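Local coordinates for protein uncharacterized metal-dependent hydrolase (Pyrococcus horikoshii, PDB 3IGH) that is uncharacterized but, as a member of the amidohydrolase family, probably hydrolyses carbon-nitrogen bonds other than peptide bonds in a metal-dependent way, at residues T13-L18 against V59-F64. Sequence-based numbering, arbitrary orientation.
With SO4 (sulfate ion), chain N.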
# COMPACT_ATOMS: atom_id res chain seq x y z
N THR A 13 -8.15 -26.85 -11.21
CA THR A 13 -8.05 -25.96 -10.06
C THR A 13 -6.73 -26.15 -9.33
O THR A 13 -6.31 -25.27 -8.58
CB THR A 13 -9.21 -26.14 -9.04
OG1 THR A 13 -9.09 -27.42 -8.39
CG2 THR A 13 -10.57 -26.02 -9.73
N SER A 14 -6.10 -27.30 -9.54
CA SER A 14 -4.85 -27.65 -8.87
C SER A 14 -4.13 -28.70 -9.70
O SER A 14 -4.77 -29.50 -10.39
CB SER A 14 -5.15 -28.19 -7.46
OG SER A 14 -3.97 -28.52 -6.77
N PHE A 15 -2.80 -28.69 -9.66
CA PHE A 15 -2.00 -29.66 -10.43
C PHE A 15 -1.37 -30.73 -9.53
O PHE A 15 -1.31 -31.89 -9.91
CB PHE A 15 -0.94 -28.96 -11.29
CG PHE A 15 -1.50 -28.22 -12.47
CD1 PHE A 15 -2.06 -28.92 -13.55
CD2 PHE A 15 -1.45 -26.84 -12.53
CE1 PHE A 15 -2.59 -28.24 -14.64
CE2 PHE A 15 -1.97 -26.14 -13.63
CZ PHE A 15 -2.54 -26.84 -14.68
N ASN A 16 -0.88 -30.31 -8.36
CA ASN A 16 -0.40 -31.21 -7.32
C ASN A 16 -1.16 -30.92 -6.03
O ASN A 16 -0.82 -29.96 -5.33
CB ASN A 16 1.10 -31.03 -7.06
CG ASN A 16 1.98 -31.66 -8.12
OD1 ASN A 16 1.50 -32.22 -9.10
ND2 ASN A 16 3.29 -31.56 -7.92
N PRO A 17 -2.21 -31.71 -5.70
CA PRO A 17 -2.77 -32.87 -6.40
C PRO A 17 -3.64 -32.44 -7.58
O PRO A 17 -4.12 -31.31 -7.60
CB PRO A 17 -3.66 -33.54 -5.34
CG PRO A 17 -3.45 -32.76 -4.07
CD PRO A 17 -2.96 -31.42 -4.47
N LEU A 18 -3.81 -33.32 -8.56
CA LEU A 18 -4.62 -32.97 -9.72
C LEU A 18 -6.10 -32.89 -9.33
O LEU A 18 -6.66 -33.87 -8.84
CB LEU A 18 -4.40 -33.96 -10.86
CG LEU A 18 -5.07 -33.58 -12.19
CD1 LEU A 18 -4.34 -32.43 -12.88
CD2 LEU A 18 -5.13 -34.79 -13.09
N VAL A 59 -9.46 -24.66 -18.72
CA VAL A 59 -9.07 -23.54 -17.86
C VAL A 59 -8.01 -24.02 -16.87
O VAL A 59 -8.17 -25.08 -16.26
CB VAL A 59 -10.31 -22.92 -17.12
CG1 VAL A 59 -9.89 -21.81 -16.14
CG2 VAL A 59 -11.32 -22.36 -18.10
N MET A 60 -6.93 -23.25 -16.73
CA MET A 60 -5.90 -23.56 -15.73
C MET A 60 -5.53 -22.28 -14.97
O MET A 60 -5.79 -21.18 -15.47
CB MET A 60 -4.66 -24.22 -16.38
CG MET A 60 -3.85 -23.36 -17.35
SD MET A 60 -2.28 -24.09 -17.94
CE MET A 60 -1.15 -23.61 -16.63
N PRO A 61 -4.95 -22.41 -13.75
CA PRO A 61 -4.41 -21.21 -13.12
C PRO A 61 -3.38 -20.55 -14.03
O PRO A 61 -2.64 -21.23 -14.75
CB PRO A 61 -3.73 -21.74 -11.86
CG PRO A 61 -4.46 -23.00 -11.55
CD PRO A 61 -4.79 -23.60 -12.88
N ALA A 62 -3.36 -19.22 -14.03
CA ALA A 62 -2.43 -18.50 -14.89
C ALA A 62 -0.98 -18.72 -14.43
O ALA A 62 -0.74 -19.13 -13.29
CB ALA A 62 -2.79 -17.02 -14.92
N PHE A 63 -0.03 -18.51 -15.33
CA PHE A 63 1.37 -18.63 -14.97
C PHE A 63 1.78 -17.51 -14.00
O PHE A 63 1.22 -16.40 -14.04
CB PHE A 63 2.27 -18.63 -16.21
CG PHE A 63 2.15 -19.90 -17.04
CD1 PHE A 63 2.83 -21.06 -16.67
CD2 PHE A 63 1.35 -19.92 -18.18
CE1 PHE A 63 2.74 -22.22 -17.44
CE2 PHE A 63 1.25 -21.09 -18.95
CZ PHE A 63 1.93 -22.24 -18.58
N PHE A 64 2.72 -17.83 -13.13
CA PHE A 64 3.27 -16.88 -12.17
C PHE A 64 4.79 -16.96 -12.34
O PHE A 64 5.40 -17.97 -11.99
CB PHE A 64 2.83 -17.30 -10.76
CG PHE A 64 3.09 -16.27 -9.67
CD1 PHE A 64 2.11 -16.04 -8.70
CD2 PHE A 64 4.28 -15.54 -9.59
CE1 PHE A 64 2.31 -15.10 -7.67
CE2 PHE A 64 4.49 -14.60 -8.58
CZ PHE A 64 3.49 -14.38 -7.61
S SO4 N . -2.61 -36.69 -7.81
O1 SO4 N . -2.83 -38.10 -8.12
O2 SO4 N . -1.98 -36.05 -8.95
O3 SO4 N . -3.90 -36.06 -7.55
O4 SO4 N . -1.76 -36.57 -6.63
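Thr13 and Met60 bring the two backbones closest, with 6.5 Å between their CA atoms, where strand 10-14 runs parallel to strand 58-68. Beyond this point 13-18 turns away, and side chains bridge the gap. Phe15 does most of this work. Its CG lies anti to the carbonyl carbon (chi1 -72°), and the ring reaches across to Met60 and Pro61. Met60 CB sits at the ring edge, near the ring plane, 3.8 Å from Phe15 CZ. The two side chains cross at about a right angle. Met60 bends at chi3 (-86°), and its CE lies 4.0 Å from both Phe15 CE2 and CZ. The same methyl lies over one face of the Phe63 ring, offset toward the rim. Pro61 approaches the Phe15 ring obliquely, with CD 3.9 Å from Phe15 CE2. An alanine in place of Phe15 would probably leave Met60 CB and Pro61 CD without their apolar partner and open a gap between strand 58-68 and helix 436-450.

Pro17 follows a cis peptide bond. Ser14 OG donates a hydrogen bond to Pro17 O (2.9 Å) in the carbonyl plane. Leu18 N donates one to sulfate O3 (2.9 Å), an ion probably from the crystallisation liquor.

Thr13 and Ser14 form a classic beta bulge opposite Lys19. Helix 436-450 packs on Phe15 through Leu440 and His441, and Lys437 NZ is hydrogen-bonded to Phe15 O and the sulfate. Strand 467-470 flanks Met60 through Ile468 and Leu470. Strand 58-68 also pairs in parallel with strand 202-210, consistent with the amidohydrolase TIM-like barrel beginning here.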